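PDB 3BF7: esterase YbfF from Escherichia coli, which probably acts as an esterase, hydrolysing ester and perhaps thioester substrates with an alpha/beta hydrolase domain that carries a helical cap. Local coordinates for residues Q144-A147 with I148-H152; V209-Q212 with Y213-D216. The protein carries 1 engineered substitution. One frame throughout, in Å; residues are numbered along the deposited sequence.

Contact 1: residues Q144-A147 with I148-H152; sequences QAAA and IMRQH
The carbonyl oxygen of Ala-145 takes two backbone N-H groups: a straight bond from Met-149 N at 3.0 Å, with an N-H...O angle of 164°, and a weak one from Ile-148 N. The nitrogen of Ile-148 is shared in turn, since it also makes a weak bond to Gln-144 O. One residue on, Arg-150 N reaches Ala-146 O at 3.0 Å. These are bonds of the last turns of helix 142-149, in the helical cap of this alpha/beta hydrolase. The cap helices 125-136 and 156-163 flank it: Ile-148 and Met-149 touch the first, while Ala-145, Ala-146 and Met-149 touch the second. Arg-150 folds back along the helix to the methyl of Ala-146. Its CG stands beside the backbone N (chi1 -64°), close over Ala-146 O, and the extended chain beyond it brings NH1 to 3.5 Å from Ala-146 CB. NH2 lies 3.7 Å from Ala-146 CB and makes a salt bridge with Glu-156. Met-149 CG rests 3.2 Å from Ala-145 O; the chain runs extended to SD and bends at chi3, which turns the CE methyl. His-152 ND1 points in its ring plane at Ile-148 O, a weak bond of 3.5 Å.

Contact 2: residues V209-Q212 with Y213-D216; sequences VSEQ and YRDD
Gln-212 and Tyr-213 run side by side in the same direction, the amide plane turned 48° from the phenol ring. CG of Gln-212 makes the face contact: it sits over one face of the ring, 3.6 Å from the Tyr-213 centroid and nearly on the ring normal, a CH-pi contact. With chi1 at 69°, CG lies between the backbone N and the carbonyl carbon. The placement of the amide beyond it, and with it the tilt to the ring, is doubtful, because Gln-212 CD stands too close to Ser-210 OG. Beyond the segments, Tyr-119 meets the tyrosine ring edge-to-face.

Glu-211 and Arg-214 cross at a slant, carboxylate and guanidinium planes 42° apart. Here the carboxylate lies against carbon, with OE2 3.6 Å from Arg-214 CB, and Glu-211 OE1 stands well out of the guanidinium plane. Water 2, at the guanidinium edge, joins Glu-211 OE2, Arg-214 NH1 and Asp-215 OD1.

The backbone turns into helix 214-220 through Tyr-213 N to Ser-210 O (3.1 Å) and Arg-214 N to Glu-211 O. Waters 1 and 3 bridge the i to i+4 pairs Glu-211 O to Asp-215 N and Gln-212 O to Asp-216 N, which lack direct bonds here. The Glu-211–Arg-214 attraction, without a direct salt bridge, is probably weakened by solvent.

In the fold
Both contacts are local and lie on helices, but in different parts of the enzyme. Contact 1 lies toward the C-terminal part of helix 142-149 in the cap and is partly buried, with neighbouring cap helices against Ala-145, Ala-146, Ile-148 and Met-149; contact 2 opens helix 214-220, after strand 198-201 of the main sheet, and lies at the surface. They share no element, and their centres are 35 Å apart. Direct backbone bonds and aliphatic packing dominate the first, whereas ordered waters and a ring face matter more in the second. Contact 2 is also nearer the probable active site: Val-209 touches Asp-113, which together with Ser-89 and His-234 has the geometry of a catalytic triad.

Contact 1: residues Q144-A147 with I148-H152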
loop_
_atom_site.group_PDB
_atom_site.type_symbol
_atom_site.label_atom_id
_atom_site.label_comp_id
_atom_site.label_asym_id
_atom_site.label_seq_id
_atom_site.Cartn_x
_atom_site.Cartn_y
_atom_site.Cartn_z
ATOM N N GLN A 144 7.743 -16.371 19.450
ATOM C CA GLN A 144 7.430 -15.847 20.774
ATOM C C GLN A 144 6.477 -14.661 20.647
ATOM O O GLN A 144 5.538 -14.519 21.429
ATOM C CB GLN A 144 8.710 -15.402 21.485
ATOM C CG GLN A 144 9.739 -16.509 21.660
ATOM C CD GLN A 144 11.002 -16.025 22.348
ATOM O OE1 GLN A 144 11.618 -15.048 21.924
ATOM N NE2 GLN A 144 11.395 -16.714 23.413
ATOM N N ALA A 145 6.727 -13.813 19.654
ATOM C CA ALA A 145 5.892 -12.642 19.423
ATOM C C ALA A 145 4.478 -13.062 19.036
ATOM O O ALA A 145 3.498 -12.484 19.508
ATOM C CB ALA A 145 6.502 -11.775 18.328
ATOM N N ALA A 146 4.378 -14.073 18.180
ATOM C CA ALA A 146 3.081 -14.561 17.729
ATOM C C ALA A 146 2.213 -15.013 18.901
ATOM O O ALA A 146 1.013 -14.739 18.935
ATOM C CB ALA A 146 3.270 -15.709 16.746
ATOM N N ALA A 147 2.822 -15.705 19.860
ATOM C CA ALA A 147 2.096 -16.196 21.027
ATOM C C ALA A 147 1.433 -15.050 21.780
ATOM O O ALA A 147 0.301 -15.169 22.247
ATOM C CB ALA A 147 3.044 -16.955 21.952
ATOM N N ILE A 148 2.144 -13.935 21.895
ATOM C CA ILE A 148 1.618 -12.767 22.589
ATOM C C ILE A 148 0.520 -12.092 21.778
ATOM O O ILE A 148 -0.524 -11.722 22.314
ATOM C CB ILE A 148 2.735 -11.742 22.864
ATOM C CG1 ILE A 148 3.758 -12.348 23.823
ATOM C CG2 ILE A 148 2.147 -10.458 23.435
ATOM C CD1 ILE A 148 4.945 -11.466 24.076
ATOM N N MET A 149 0.756 -11.942 20.481
ATOM C CA MET A 149 -0.213 -11.290 19.614
ATOM C C MET A 149 -1.538 -12.032 19.518
ATOM O O MET A 149 -2.587 -11.409 19.346
ATOM C CB MET A 149 0.397 -11.097 18.230
ATOM C CG MET A 149 1.642 -10.233 18.280
ATOM S SD MET A 149 2.345 -9.893 16.674
ATOM C CE MET A 149 1.359 -8.478 16.165
ATOM N N ARG A 150 -1.498 -13.355 19.633
ATOM C CA ARG A 150 -2.720 -14.145 19.560
ATOM C C ARG A 150 -3.615 -13.879 20.765
ATOM O O ARG A 150 -4.779 -14.273 20.775
ATOM C CB ARG A 150 -2.399 -15.639 19.476
ATOM C CG ARG A 150 -1.644 -16.036 18.221
ATOM C CD ARG A 150 -1.703 -17.537 17.981
ATOM N NE ARG A 150 -0.936 -17.916 16.797
ATOM C CZ ARG A 150 0.369 -18.166 16.798
ATOM N NH1 ARG A 150 1.062 -18.089 17.926
ATOM N NH2 ARG A 150 0.985 -18.477 15.666
ATOM N N GLN A 151 -3.069 -13.210 21.775
ATOM C CA GLN A 151 -3.829 -12.882 22.978
ATOM C C GLN A 151 -4.626 -11.601 22.749
ATOM O O GLN A 151 -5.481 -11.234 23.558
ATOM C CB GLN A 151 -2.880 -12.695 24.166
ATOM C CG GLN A 151 -1.948 -13.876 24.398
ATOM C CD GLN A 151 -0.996 -13.660 25.560
ATOM O OE1 GLN A 151 -0.134 -14.499 25.832
ATOM N NE2 GLN A 151 -1.146 -12.538 26.254
ATOM N N HIS A 152 -4.339 -10.930 21.635
ATOM C CA HIS A 152 -5.008 -9.682 21.278
ATOM C C HIS A 152 -5.786 -9.781 19.974
ATOM O O HIS A 152 -6.820 -9.133 19.807
ATOM C CB HIS A 152 -3.989 -8.552 21.111
ATOM C CG HIS A 152 -3.342 -8.117 22.385
ATOM N ND1 HIS A 152 -2.319 -8.819 22.985
ATOM C CD2 HIS A 152 -3.579 -7.046 23.177
ATOM C CE1 HIS A 152 -1.952 -8.197 24.092
ATOM N NE2 HIS A 152 -2.702 -7.120 24.232
#

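Contact 2: residues V209-Q212 with Y213-D216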
loop_
_atom_site.group_PDB
_atom_site.type_symbol
_atom_site.label_atom_id
_atom_site.label_comp_id
_atom_site.label_asym_id
_atom_site.label_seq_id
_atom_site.Cartn_x
_atom_site.Cartn_y
_atom_site.Cartn_z
ATOM N N VAL A 209 -14.130 -0.127 0.123
ATOM C CA VAL A 209 -14.604 0.527 -1.096
ATOM C C VAL A 209 -16.097 0.323 -1.339
ATOM O O VAL A 209 -16.538 0.159 -2.477
ATOM C CB VAL A 209 -13.828 0.037 -2.348
ATOM C CG1 VAL A 209 -13.980 1.047 -3.486
ATOM C CG2 VAL A 209 -12.360 -0.160 -2.014
ATOM N N SER A 210 -16.876 0.347 -0.266
ATOM C CA SER A 210 -18.319 0.166 -0.375
ATOM C C SER A 210 -19.010 1.387 -0.982
ATOM O O SER A 210 -18.400 2.446 -1.161
ATOM C CB SER A 210 -18.912 -0.141 1.001
ATOM O OG SER A 210 -18.632 0.902 1.911
ATOM N N GLU A 211 -20.294 1.224 -1.283
ATOM C CA GLU A 211 -21.117 2.258 -1.902
ATOM C C GLU A 211 -21.118 3.641 -1.255
ATOM O O GLU A 211 -21.217 4.648 -1.957
ATOM C CB GLU A 211 -22.561 1.756 -2.009
ATOM C CG GLU A 211 -23.541 2.747 -2.624
ATOM C CD GLU A 211 -23.177 3.127 -4.045
ATOM O OE1 GLU A 211 -22.970 2.215 -4.871
ATOM O OE2 GLU A 211 -23.105 4.339 -4.336
ATOM N N GLN A 212 -21.010 3.715 0.069
ATOM C CA GLN A 212 -21.038 5.021 0.719
ATOM C C GLN A 212 -19.849 5.914 0.382
ATOM O O GLN A 212 -19.868 7.107 0.683
ATOM C CB GLN A 212 -21.158 4.886 2.244
ATOM C CG GLN A 212 -19.943 4.329 2.965
ATOM C CD GLN A 212 -20.007 2.830 3.141
ATOM O OE1 GLN A 212 -19.307 2.261 3.981
ATOM N NE2 GLN A 212 -20.846 2.178 2.346
ATOM N N TYR A 213 -18.823 5.348 -0.246
ATOM C CA TYR A 213 -17.639 6.123 -0.612
ATOM C C TYR A 213 -17.575 6.369 -2.112
ATOM O O TYR A 213 -16.683 7.063 -2.596
ATOM C CB TYR A 213 -16.365 5.385 -0.186
ATOM C CG TYR A 213 -16.372 4.944 1.255
ATOM C CD1 TYR A 213 -16.531 5.865 2.286
ATOM C CD2 TYR A 213 -16.249 3.596 1.586
ATOM C CE1 TYR A 213 -16.573 5.455 3.618
ATOM C CE2 TYR A 213 -16.288 3.176 2.913
ATOM C CZ TYR A 213 -16.453 4.109 3.923
ATOM O OH TYR A 213 -16.516 3.699 5.235
ATOM N N ARG A 214 -18.530 5.811 -2.846
ATOM C CA ARG A 214 -18.541 5.935 -4.297
ATOM C C ARG A 214 -18.621 7.352 -4.859
ATOM O O ARG A 214 -17.906 7.675 -5.812
ATOM C CB ARG A 214 -19.665 5.076 -4.878
ATOM C CG ARG A 214 -19.594 4.904 -6.383
ATOM C CD ARG A 214 -20.372 3.674 -6.821
ATOM N NE ARG A 214 -20.349 3.496 -8.269
ATOM C CZ ARG A 214 -21.017 4.260 -9.127
ATOM N NH1 ARG A 214 -21.771 5.259 -8.685
ATOM N NH2 ARG A 214 -20.931 4.025 -10.428
ATOM N N ASP A 215 -19.476 8.201 -4.293
ATOM C CA ASP A 215 -19.588 9.565 -4.799
ATOM C C ASP A 215 -18.245 10.281 -4.708
ATOM O O ASP A 215 -17.798 10.903 -5.673
ATOM C CB ASP A 215 -20.649 10.362 -4.031
ATOM C CG ASP A 215 -22.059 9.870 -4.297
ATOM O OD1 ASP A 215 -22.311 9.340 -5.398
ATOM O OD2 ASP A 215 -22.922 10.029 -3.408
ATOM N N ASP A 216 -17.603 10.190 -3.548
ATOM C CA ASP A 216 -16.308 10.831 -3.353
ATOM C C ASP A 216 -15.237 10.206 -4.237
ATOM O O ASP A 216 -14.353 10.899 -4.736
ATOM C CB ASP A 216 -15.872 10.728 -1.890
ATOM C CG ASP A 216 -16.607 11.698 -0.988
ATOM O OD1 ASP A 216 -16.365 11.660 0.236
ATOM O OD2 ASP A 216 -17.420 12.499 -1.495
HETATM O O HOH W 1 -21.431 7.418 -2.227
HETATM O O HOH W 2 -22.645 6.306 -6.052
HETATM O O HOH W 3 -19.055 9.238 -1.157
#